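Local coordinates for protein Dot/Icm T4SS effector (Legionella pneumophila, PDB 6VVE) that is an effector kinase that binds ADP with manganese and is activated by the host metabolite inositol hexakisphosphate, at residues K4-V9 with P45-V49; M51-H55 with T88-A92; I108-I113 with L130-N134. All coordinates share one frame. Where two conformers were deposited one is given. Residue numbers count along the deposited sequence, not the author numbering.

Overall arrangement
Along the chain the three contacts come in series, and all lie in the part of the kinase that carries the N-terminal sheets. Interactions 1 and 2 share strand 44-53: its first half meets helix 5-8, and its far end reaches strand 91-96 of the second, nucleotide-binding sheet, with centres about 20 Å apart. Interaction 3 joins helix 102-121, which follows strand 91-96, to edge strand 132-134 of that same sheet. Its centre lies about 15 Å from that of interaction 2, and the two touch where M51 CE packs 3.7 Å from L132 CG. Both reach inositol hexakisphosphate, so the activator contacts the four-stranded N-terminal sheet and the five-stranded sheet together; interaction 1 lies at the surface, away from it.

Interaction 1: K4-V9 with P45-V49; sequences KINKIV and PMDYV
A methyl group sits almost squarely on an aromatic face here: I8 CD1 is 3.8 Å from the centroid of the Y48 ring, 12° off its normal, a CH-pi contact. Residues 5-8 form a single short helical turn, with I8 N bonded to K4 O at 2.6 Å and V9 N to I5 O at 3.1 Å, and it lies against strand 45-49, extended except at M46 (phi/psi -113/-46), where it bulges. The nearest CA atoms are those of I5 and D47, 6.7 Å apart. Y48, chi1 p, and P45 point toward the turn. I5 (t, p) fills the space between them, its CG1 3.7 Å from P45 CB and its CD1 4.0 Å from Y48 CD1 at the ring edge. V9 CG1 closes on P45 CB at 4.1 Å, and K4 CE lies 3.4 Å from Y48 OH. Burial totals 353 Å², all by packing. M46 and D47 point away; both face R39 on the adjoining strand, a classic beta bulge. D47 OD1 accepts from Y48 N at 2.7 Å and forms a salt bridge with K120, which also makes a cation-pi contact with Y48. The contact thus places an N-terminal helical turn on the edge strand of a four-stranded antiparallel sheet.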
loop_
_atom_site.group_PDB
_atom_site.type_symbol
_atom_site.label_atom_id
_atom_site.label_comp_id
_atom_site.label_asym_id
_atom_site.label_seq_id
_atom_site.Cartn_x
_atom_site.Cartn_y
_atom_site.Cartn_z
ATOM N N LYS A 4 20.469 15.533 -6.588
ATOM C CA LYS A 4 19.312 16.372 -6.860
ATOM C C LYS A 4 18.763 17.062 -5.620
ATOM O O LYS A 4 18.073 18.076 -5.756
ATOM C CB LYS A 4 18.204 15.530 -7.509
ATOM C CG LYS A 4 18.489 15.122 -8.950
ATOM C CD LYS A 4 17.321 14.351 -9.566
ATOM C CE LYS A 4 17.406 12.860 -9.270
ATOM N NZ LYS A 4 16.265 12.107 -9.865
ATOM N N ILE A 5 19.050 16.547 -4.421
ATOM C CA ILE A 5 18.421 17.075 -3.209
ATOM C C ILE A 5 18.612 18.587 -3.126
ATOM O O ILE A 5 17.654 19.345 -2.935
ATOM C CB ILE A 5 18.975 16.356 -1.965
ATOM C CG1 ILE A 5 18.316 16.880 -0.687
ATOM C CG2 ILE A 5 20.487 16.527 -1.859
ATOM C CD1 ILE A 5 16.904 16.408 -0.476
ATOM N N ASN A 6 19.854 19.048 -3.275
ATOM C CA ASN A 6 20.123 20.476 -3.177
ATOM C C ASN A 6 19.488 21.260 -4.317
ATOM O O ASN A 6 19.234 22.461 -4.163
ATOM C CB ASN A 6 21.628 20.717 -3.133
ATOM C CG ASN A 6 22.286 20.033 -1.948
ATOM O OD1 ASN A 6 22.913 18.981 -2.088
ATOM N ND2 ASN A 6 22.134 20.623 -0.766
ATOM N N LYS A 7 19.221 20.611 -5.451
ATOM C CA LYS A 7 18.518 21.277 -6.538
ATOM C C LYS A 7 17.009 21.260 -6.324
ATOM O O LYS A 7 16.320 22.213 -6.705
ATOM C CB LYS A 7 18.858 20.609 -7.869
ATOM C CG LYS A 7 20.340 20.623 -8.211
ATOM C CD LYS A 7 20.594 20.020 -9.589
ATOM C CE LYS A 7 22.051 20.177 -10.006
ATOM N NZ LYS A 7 22.456 21.613 -10.116
ATOM N N ILE A 8 16.486 20.192 -5.718
ATOM C CA ILE A 8 15.050 20.096 -5.483
ATOM C C ILE A 8 14.596 21.162 -4.497
ATOM O O ILE A 8 13.543 21.790 -4.690
ATOM C CB ILE A 8 14.688 18.683 -4.992
ATOM C CG1 ILE A 8 14.901 17.663 -6.121
ATOM C CG2 ILE A 8 13.260 18.653 -4.477
ATOM C CD1 ILE A 8 14.928 16.213 -5.644
ATOM N N VAL A 9 15.371 21.380 -3.424
ATOM C CA VAL A 9 14.997 22.376 -2.433
ATOM C C VAL A 9 15.038 23.788 -3.007
ATOM O O VAL A 9 14.502 24.722 -2.393
ATOM C CB VAL A 9 15.910 22.277 -1.197
ATOM C CG1 VAL A 9 15.706 20.943 -0.498
ATOM C CG2 VAL A 9 17.359 22.467 -1.590
ATOM N N PRO A 45 18.570 19.219 4.616
ATOM C CA PRO A 45 17.849 18.265 3.758
ATOM C C PRO A 45 18.610 16.948 3.704
ATOM O O PRO A 45 19.824 16.928 3.482
ATOM C CB PRO A 45 17.804 18.956 2.388
ATOM C CG PRO A 45 18.533 20.282 2.548
ATOM C CD PRO A 45 19.321 20.216 3.827
HETATM N N MSE A 46 17.889 15.850 3.902
HETATM C CA MSE A 46 18.521 14.542 3.977
HETATM C C MSE A 46 18.152 13.633 2.812
HETATM O O MSE A 46 19.024 13.003 2.212
HETATM C CB MSE A 46 18.152 13.848 5.293
HETATM C CG MSE A 46 18.694 14.527 6.540
HETATM SE SE MSE A 46 20.637 14.739 6.538
HETATM C CE MSE A 46 21.130 12.911 6.022
ATOM N N ASP A 47 16.867 13.563 2.482
ATOM C CA ASP A 47 16.426 12.668 1.419
ATOM C C ASP A 47 15.118 13.187 0.846
ATOM O O ASP A 47 14.479 14.079 1.412
ATOM C CB ASP A 47 16.275 11.232 1.943
ATOM C CG ASP A 47 16.371 10.200 0.852
ATOM O OD1 ASP A 47 16.552 10.585 -0.328
ATOM O OD2 ASP A 47 16.269 9.001 1.184
ATOM N N TYR A 48 14.721 12.595 -0.282
ATOM C CA TYR A 48 13.513 12.997 -0.989
ATOM C C TYR A 48 12.805 11.773 -1.557
ATOM O O TYR A 48 13.388 10.695 -1.700
ATOM C CB TYR A 48 13.836 13.979 -2.129
ATOM C CG TYR A 48 14.723 13.376 -3.193
ATOM C CD1 TYR A 48 16.109 13.421 -3.079
ATOM C CD2 TYR A 48 14.176 12.750 -4.308
ATOM C CE1 TYR A 48 16.922 12.864 -4.045
ATOM C CE2 TYR A 48 14.983 12.192 -5.281
ATOM C CZ TYR A 48 16.354 12.250 -5.146
ATOM O OH TYR A 48 17.161 11.694 -6.112
ATOM N N VAL A 49 11.528 11.958 -1.875
ATOM C CA VAL A 49 10.737 10.965 -2.588
ATOM C C VAL A 49 9.903 11.679 -3.645
ATOM O O VAL A 49 9.484 12.825 -3.463
ATOM C CB VAL A 49 9.819 10.154 -1.652
ATOM C CG1 VAL A 49 10.656 9.305 -0.698
ATOM C CG2 VAL A 49 8.871 11.084 -0.896
#

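Interaction 2: M51-H55 with T88-A92; sequences MWKSH and TEDKA. With IHP (inositol hexakisphosphate), chain B.
W52 lays its indole over the aliphatic part of K91: K91 CD is 3.8 Å from the centroid of the five-membered ring, 24° off the normal, a CH-pi contact. W52 has chi1 p; K91 runs t, t, p, t, which brings NZ to inositol hexakisphosphate O26 (2.8 Å) and O31 (2.7 Å), while W52 NE1 gives a hydrogen bond to the same O26 at 2.8 Å. Residues 51-53 are strand and 54-55 loop, and nearest CA pairs W52-K91 (6.7 Å), K53-D90 (6.2 Å) and H55-T88 (7.3 Å) set an antiparallel register. The backbones are too far apart to bond directly, so water 1 links K53 N (2.9 Å) to D90 O (2.7 Å), and water 2 joins K53 O (2.5 Å), T88 OG1 (2.7 Å) and ligand O21 (2.8 Å). H55, chi1 m, donates NE2 to D90 OD2 at 2.8 Å and 169°, with T88 CB over its ring. T88 OG1 accepts from D90 N at 3.3 Å, an ST turn. H55 N to O21 (2.6 Å) and S54 OG to O36 (2.7 Å) complete this part of the activator pocket, to which Y18, H17, R30, K87 and K136 also contribute. The pair bridges two sheets: W52 packs on V35 of strand 34-41 and L132 of strand 132-134, and A92 pairs with M145 of strand 142-146.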
loop_
_atom_site.group_PDB
_atom_site.type_symbol
_atom_site.label_atom_id
_atom_site.label_comp_id
_atom_site.label_asym_id
_atom_site.label_seq_id
_atom_site.Cartn_x
_atom_site.Cartn_y
_atom_site.Cartn_z
HETATM N N MSE A 51 6.529 12.256 -5.663
HETATM C CA MSE A 51 5.095 12.096 -5.402
HETATM C C MSE A 51 4.283 11.959 -6.698
HETATM O O MSE A 51 3.504 11.021 -6.833
HETATM C CB MSE A 51 4.571 13.273 -4.575
HETATM C CG MSE A 51 5.268 13.473 -3.227
HETATM SE SE MSE A 51 5.200 11.934 -2.008
HETATM C CE MSE A 51 3.297 11.588 -1.992
ATOM N N TRP A 52 4.466 12.879 -7.644
ATOM C CA TRP A 52 3.774 12.801 -8.927
ATOM C C TRP A 52 4.410 13.785 -9.903
ATOM O O TRP A 52 5.241 14.620 -9.525
ATOM C CB TRP A 52 2.272 13.084 -8.780
ATOM C CG TRP A 52 1.944 14.446 -8.233
ATOM C CD1 TRP A 52 1.963 15.634 -8.911
ATOM C CD2 TRP A 52 1.535 14.756 -6.894
ATOM N NE1 TRP A 52 1.600 16.662 -8.071
ATOM C CE2 TRP A 52 1.335 16.149 -6.828
ATOM C CE3 TRP A 52 1.331 13.988 -5.738
ATOM C CZ2 TRP A 52 0.938 16.790 -5.657
ATOM C CZ3 TRP A 52 0.931 14.623 -4.579
ATOM C CH2 TRP A 52 0.738 16.013 -4.548
ATOM N N LYS A 53 4.003 13.676 -11.171
ATOM C CA LYS A 53 4.465 14.566 -12.227
ATOM C C LYS A 53 3.493 15.728 -12.375
ATOM O O LYS A 53 2.277 15.549 -12.287
ATOM C CB LYS A 53 4.597 13.811 -13.551
ATOM C CG LYS A 53 5.178 14.643 -14.695
ATOM C CD LYS A 53 5.571 13.764 -15.881
ATOM C CE LYS A 53 6.178 14.579 -17.024
ATOM N NZ LYS A 53 7.617 14.893 -16.801
ATOM N N SER A 54 4.037 16.919 -12.599
ATOM C CA SER A 54 3.265 18.152 -12.641
ATOM C C SER A 54 3.286 18.761 -14.037
ATOM O O SER A 54 4.296 18.689 -14.742
ATOM C CB SER A 54 3.816 19.167 -11.630
ATOM O OG SER A 54 3.352 20.484 -11.895
ATOM N N HIS A 55 2.163 19.372 -14.422
ATOM C CA HIS A 55 2.051 20.111 -15.671
ATOM C C HIS A 55 1.834 21.603 -15.435
ATOM O O HIS A 55 1.332 22.302 -16.319
ATOM C CB HIS A 55 0.916 19.543 -16.524
ATOM C CG HIS A 55 1.198 18.183 -17.078
ATOM N ND1 HIS A 55 1.205 17.919 -18.429
ATOM C CD2 HIS A 55 1.487 17.011 -16.465
ATOM C CE1 HIS A 55 1.483 16.642 -18.627
ATOM N NE2 HIS A 55 1.659 16.068 -17.450
ATOM N N THR A 88 -4.520 15.598 -15.033
ATOM C CA THR A 88 -3.663 15.609 -16.209
ATOM C C THR A 88 -3.472 14.167 -16.663
ATOM O O THR A 88 -3.971 13.226 -16.039
ATOM C CB THR A 88 -2.311 16.278 -15.928
ATOM O OG1 THR A 88 -1.553 15.465 -15.027
ATOM C CG2 THR A 88 -2.511 17.662 -15.322
ATOM N N GLU A 89 -2.725 13.984 -17.753
ATOM C CA GLU A 89 -2.461 12.632 -18.235
ATOM C C GLU A 89 -1.637 11.818 -17.243
ATOM O O GLU A 89 -1.600 10.586 -17.342
ATOM C CB GLU A 89 -1.748 12.684 -19.590
ATOM C CG GLU A 89 -0.273 13.049 -19.516
ATOM C CD GLU A 89 0.360 13.217 -20.888
ATOM O OE1 GLU A 89 -0.064 12.515 -21.834
ATOM O OE2 GLU A 89 1.270 14.063 -21.024
ATOM N N ASP A 90 -0.983 12.477 -16.286
ATOM C CA ASP A 90 -0.091 11.816 -15.348
ATOM C C ASP A 90 -0.571 11.880 -13.905
ATOM O O ASP A 90 0.067 11.273 -13.033
ATOM C CB ASP A 90 1.316 12.434 -15.425
ATOM C CG ASP A 90 1.935 12.307 -16.803
ATOM O OD1 ASP A 90 1.953 11.184 -17.341
ATOM O OD2 ASP A 90 2.393 13.331 -17.349
ATOM N N LYS A 91 -1.665 12.586 -13.624
ATOM C CA LYS A 91 -2.075 12.832 -12.250
ATOM C C LYS A 91 -3.573 12.653 -12.092
ATOM O O LYS A 91 -4.356 13.222 -12.862
ATOM C CB LYS A 91 -1.671 14.252 -11.816
ATOM C CG LYS A 91 -2.008 14.581 -10.378
ATOM C CD LYS A 91 -1.423 15.921 -9.966
ATOM C CE LYS A 91 -2.095 17.070 -10.695
ATOM N NZ LYS A 91 -1.611 18.391 -10.210
ATOM N N ALA A 92 -3.961 11.870 -11.086
ATOM C CA ALA A 92 -5.355 11.666 -10.717
ATOM C C ALA A 92 -5.723 12.570 -9.542
ATOM O O ALA A 92 -4.858 13.043 -8.800
ATOM C CB ALA A 92 -5.609 10.201 -10.352
HETATM C C1 IHP B . -1.255 22.325 -11.083
HETATM C C2 IHP B . -1.655 23.733 -11.555
HETATM C C3 IHP B . -2.247 24.559 -10.411
HETATM C C4 IHP B . -1.266 24.640 -9.234
HETATM C C5 IHP B . -0.970 23.225 -8.700
HETATM C C6 IHP B . -0.420 22.313 -9.794
HETATM O O11 IHP B . -0.475 21.712 -12.092
HETATM P P1 IHP B . -1.130 20.495 -12.964
HETATM O O21 IHP B . -0.124 19.379 -13.101
HETATM O O31 IHP B . -2.384 19.994 -12.288
HETATM O O41 IHP B . -1.493 21.019 -14.352
HETATM O O12 IHP B . -2.613 23.583 -12.575
HETATM P P2 IHP B . -2.375 24.366 -14.009
HETATM O O22 IHP B . -0.998 24.976 -14.036
HETATM O O32 IHP B . -2.505 23.375 -15.131
HETATM O O42 IHP B . -3.412 25.450 -14.149
HETATM O O13 IHP B . -3.410 23.918 -9.971
HETATM P P3 IHP B . -4.773 24.783 -9.675
HETATM O O23 IHP B . -4.626 26.188 -10.233
HETATM O O33 IHP B . -5.946 24.080 -10.349
HETATM O O43 IHP B . -5.032 24.853 -8.186
HETATM O O14 IHP B . -1.816 25.415 -8.215
HETATM P P4 IHP B . -0.872 26.608 -7.579
HETATM O O24 IHP B . -0.519 27.611 -8.646
HETATM O O34 IHP B . 0.415 25.989 -7.058
HETATM O O44 IHP B . -1.608 27.298 -6.457
HETATM O O15 IHP B . -0.026 23.309 -7.677
HETATM P P5 IHP B . -0.487 22.964 -6.143
HETATM O O25 IHP B . 0.297 23.829 -5.178
HETATM O O35 IHP B . -1.958 23.231 -5.963
HETATM O O45 IHP B . -0.206 21.502 -5.870
HETATM O O16 IHP B . -0.402 20.985 -9.310
HETATM P P6 IHP B . 1.044 20.254 -9.013
HETATM O O26 IHP B . 1.075 18.894 -9.677
HETATM O O36 IHP B . 2.170 21.103 -9.550
HETATM O O46 IHP B . 1.200 20.102 -7.513
HETATM O O HOH W 1 2.405 11.309 -11.733
HETATM O O HOH W 2 0.294 16.622 -13.350
#

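Interaction 3: I108-I113 with L130-N134; sequences INLHII and LGLWN. With IHP (inositol hexakisphosphate), chain B.
I112, W133 and N109 bury 81, 71 and 68 Å² respectively, and between them they fix helix 108-113 to segment 130-134. The helix axis passes 8.0 Å from that of strand 132-134 at 150°, so the two run roughly antiparallel; nearest CA pairs are N109-L132 (5.5 Å) and I112-L130 (6.9 Å). N109, chi1 m and chi2 -10°, turns its amide to the strand backbone: W133 N donates to N109 OD1 at 2.8 Å and 175°, and N109 ND2 donates to W133 O at 2.9 Å and 157°. Both polar backbone groups of W133 are therefore taken up by one side chain on the strand edge that does not pair with strand 142-146. The topology, a helix between the third and fourth strands of a five-stranded antiparallel sheet, is that of a protein-kinase N-lobe, and helix 102-121 probably corresponds to the C-helix. I112 (m, t) points at the segment, its CG2 3.9 Å from L130 CB and 3.1 Å from G131 O, a buried carbonyl without a polar partner. W133, chi1 m, presents its ring edge to I108, whose CG2 lies 3.9 Å from W133 CD1, and sends NE1 to the carbonyl of D207. Farther along the helix, I113 CG1 meets L132 CD2 at 3.8 Å. N134 faces away from the helix, and its ND2 makes a weak 3.1 Å hydrogen bond to inositol hexakisphosphate O35.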
loop_
_atom_site.group_PDB
_atom_site.type_symbol
_atom_site.label_atom_id
_atom_site.label_comp_id
_atom_site.label_asym_id
_atom_site.label_seq_id
_atom_site.Cartn_x
_atom_site.Cartn_y
_atom_site.Cartn_z
ATOM N N ILE A 108 -2.654 13.040 8.004
ATOM C CA ILE A 108 -2.581 11.946 7.043
ATOM C C ILE A 108 -1.415 12.162 6.088
ATOM O O ILE A 108 -0.655 11.231 5.801
ATOM C CB ILE A 108 -3.917 11.807 6.285
ATOM C CG1 ILE A 108 -4.996 11.260 7.219
ATOM C CG2 ILE A 108 -3.746 10.906 5.071
ATOM C CD1 ILE A 108 -6.392 11.361 6.660
ATOM N N ASN A 109 -1.267 13.386 5.572
ATOM C CA ASN A 109 -0.184 13.675 4.638
ATOM C C ASN A 109 1.174 13.379 5.254
ATOM O O ASN A 109 2.043 12.787 4.603
ATOM C CB ASN A 109 -0.248 15.137 4.187
ATOM C CG ASN A 109 -1.331 15.384 3.137
ATOM O OD1 ASN A 109 -1.927 14.453 2.601
ATOM N ND2 ASN A 109 -1.578 16.648 2.844
ATOM N N LEU A 110 1.377 13.781 6.507
ATOM C CA LEU A 110 2.646 13.505 7.169
ATOM C C LEU A 110 2.914 12.004 7.243
ATOM O O LEU A 110 4.040 11.550 7.010
ATOM C CB LEU A 110 2.650 14.125 8.569
ATOM C CG LEU A 110 4.013 14.253 9.252
ATOM C CD1 LEU A 110 4.011 15.435 10.222
ATOM C CD2 LEU A 110 4.385 12.983 9.975
ATOM N N HIS A 111 1.894 11.216 7.570
ATOM C CA HIS A 111 2.085 9.772 7.653
ATOM C C HIS A 111 2.302 9.164 6.277
ATOM O O HIS A 111 3.106 8.235 6.129
ATOM C CB HIS A 111 0.890 9.123 8.354
ATOM C CG HIS A 111 0.918 9.267 9.842
ATOM N ND1 HIS A 111 1.511 8.337 10.670
ATOM C CD2 HIS A 111 0.445 10.243 10.650
ATOM C CE1 HIS A 111 1.393 8.732 11.925
ATOM N NE2 HIS A 111 0.750 9.886 11.940
ATOM N N ILE A 112 1.608 9.686 5.256
ATOM C CA ILE A 112 1.806 9.184 3.901
ATOM C C ILE A 112 3.235 9.449 3.437
ATOM O O ILE A 112 3.868 8.592 2.808
ATOM C CB ILE A 112 0.779 9.802 2.936
ATOM C CG1 ILE A 112 -0.611 9.223 3.220
ATOM C CG2 ILE A 112 1.199 9.562 1.499
ATOM C CD1 ILE A 112 -1.710 9.756 2.300
ATOM N N ILE A 113 3.763 10.640 3.733
ATOM C CA ILE A 113 5.135 10.959 3.350
ATOM C C ILE A 113 6.101 9.986 4.016
ATOM O O ILE A 113 6.987 9.420 3.367
ATOM C CB ILE A 113 5.466 12.420 3.703
ATOM C CG1 ILE A 113 4.655 13.385 2.839
ATOM C CG2 ILE A 113 6.954 12.666 3.546
ATOM C CD1 ILE A 113 4.574 14.784 3.384
ATOM N N LEU A 130 0.517 6.222 -3.623
ATOM C CA LEU A 130 0.284 7.191 -2.563
ATOM C C LEU A 130 0.172 8.597 -3.158
ATOM O O LEU A 130 0.424 8.824 -4.350
ATOM C CB LEU A 130 1.398 7.132 -1.519
ATOM C CG LEU A 130 1.402 5.875 -0.645
ATOM C CD1 LEU A 130 2.633 5.834 0.262
ATOM C CD2 LEU A 130 0.134 5.813 0.194
ATOM N N GLY A 131 -0.206 9.545 -2.309
ATOM C CA GLY A 131 -0.442 10.902 -2.762
ATOM C C GLY A 131 -0.607 11.814 -1.573
ATOM O O GLY A 131 -0.298 11.440 -0.444
ATOM N N LEU A 132 -1.103 13.024 -1.840
ATOM C CA LEU A 132 -1.240 14.031 -0.795
ATOM C C LEU A 132 -2.561 14.772 -0.946
ATOM O O LEU A 132 -3.069 14.960 -2.058
ATOM C CB LEU A 132 -0.085 15.040 -0.831
ATOM C CG LEU A 132 1.317 14.454 -0.698
ATOM C CD1 LEU A 132 2.368 15.531 -0.971
ATOM C CD2 LEU A 132 1.515 13.840 0.675
ATOM N N TRP A 133 -3.107 15.194 0.193
ATOM C CA TRP A 133 -4.339 15.965 0.230
ATOM C C TRP A 133 -3.995 17.444 0.084
ATOM O O TRP A 133 -3.241 17.995 0.896
ATOM C CB TRP A 133 -5.088 15.719 1.538
ATOM C CG TRP A 133 -5.713 14.370 1.637
ATOM C CD1 TRP A 133 -5.210 13.276 2.281
ATOM C CD2 TRP A 133 -6.966 13.965 1.072
ATOM N NE1 TRP A 133 -6.078 12.216 2.152
ATOM C CE2 TRP A 133 -7.164 12.613 1.419
ATOM C CE3 TRP A 133 -7.939 14.614 0.311
ATOM C CZ2 TRP A 133 -8.292 11.899 1.025
ATOM C CZ3 TRP A 133 -9.065 13.902 -0.072
ATOM C CH2 TRP A 133 -9.229 12.559 0.285
ATOM N N ASN A 134 -4.545 18.075 -0.947
ATOM C CA ASN A 134 -4.382 19.509 -1.143
ATOM C C ASN A 134 -5.390 20.242 -0.269
ATOM O O ASN A 134 -6.601 19.984 -0.348
ATOM C CB ASN A 134 -4.574 19.868 -2.613
ATOM C CG ASN A 134 -4.134 21.288 -2.922
ATOM O OD1 ASN A 134 -4.744 22.258 -2.462
ATOM N ND2 ASN A 134 -3.072 21.416 -3.710
HETATM C C1 IHP B . -1.255 22.325 -11.083
HETATM C C2 IHP B . -1.655 23.733 -11.555
HETATM C C3 IHP B . -2.247 24.559 -10.411
HETATM C C4 IHP B . -1.266 24.640 -9.234
HETATM C C5 IHP B . -0.970 23.225 -8.700
HETATM C C6 IHP B . -0.420 22.313 -9.794
HETATM O O11 IHP B . -0.475 21.712 -12.092
HETATM P P1 IHP B . -1.130 20.495 -12.964
HETATM O O21 IHP B . -0.124 19.379 -13.101
HETATM O O31 IHP B . -2.384 19.994 -12.288
HETATM O O41 IHP B . -1.493 21.019 -14.352
HETATM O O12 IHP B . -2.613 23.583 -12.575
HETATM P P2 IHP B . -2.375 24.366 -14.009
HETATM O O22 IHP B . -0.998 24.976 -14.036
HETATM O O32 IHP B . -2.505 23.375 -15.131
HETATM O O42 IHP B . -3.412 25.450 -14.149
HETATM O O13 IHP B . -3.410 23.918 -9.971
HETATM P P3 IHP B . -4.773 24.783 -9.675
HETATM O O23 IHP B . -4.626 26.188 -10.233
HETATM O O33 IHP B . -5.946 24.080 -10.349
HETATM O O43 IHP B . -5.032 24.853 -8.186
HETATM O O14 IHP B . -1.816 25.415 -8.215
HETATM P P4 IHP B . -0.872 26.608 -7.579
HETATM O O24 IHP B . -0.519 27.611 -8.646
HETATM O O34 IHP B . 0.415 25.989 -7.058
HETATM O O44 IHP B . -1.608 27.298 -6.457
HETATM O O15 IHP B . -0.026 23.309 -7.677
HETATM P P5 IHP B . -0.487 22.964 -6.143
HETATM O O25 IHP B . 0.297 23.829 -5.178
HETATM O O35 IHP B . -1.958 23.231 -5.963
HETATM O O45 IHP B . -0.206 21.502 -5.870
HETATM O O16 IHP B . -0.402 20.985 -9.310
HETATM P P6 IHP B . 1.044 20.254 -9.013
HETATM O O26 IHP B . 1.075 18.894 -9.677
HETATM O O36 IHP B . 2.170 21.103 -9.550
HETATM O O46 IHP B . 1.200 20.102 -7.513
#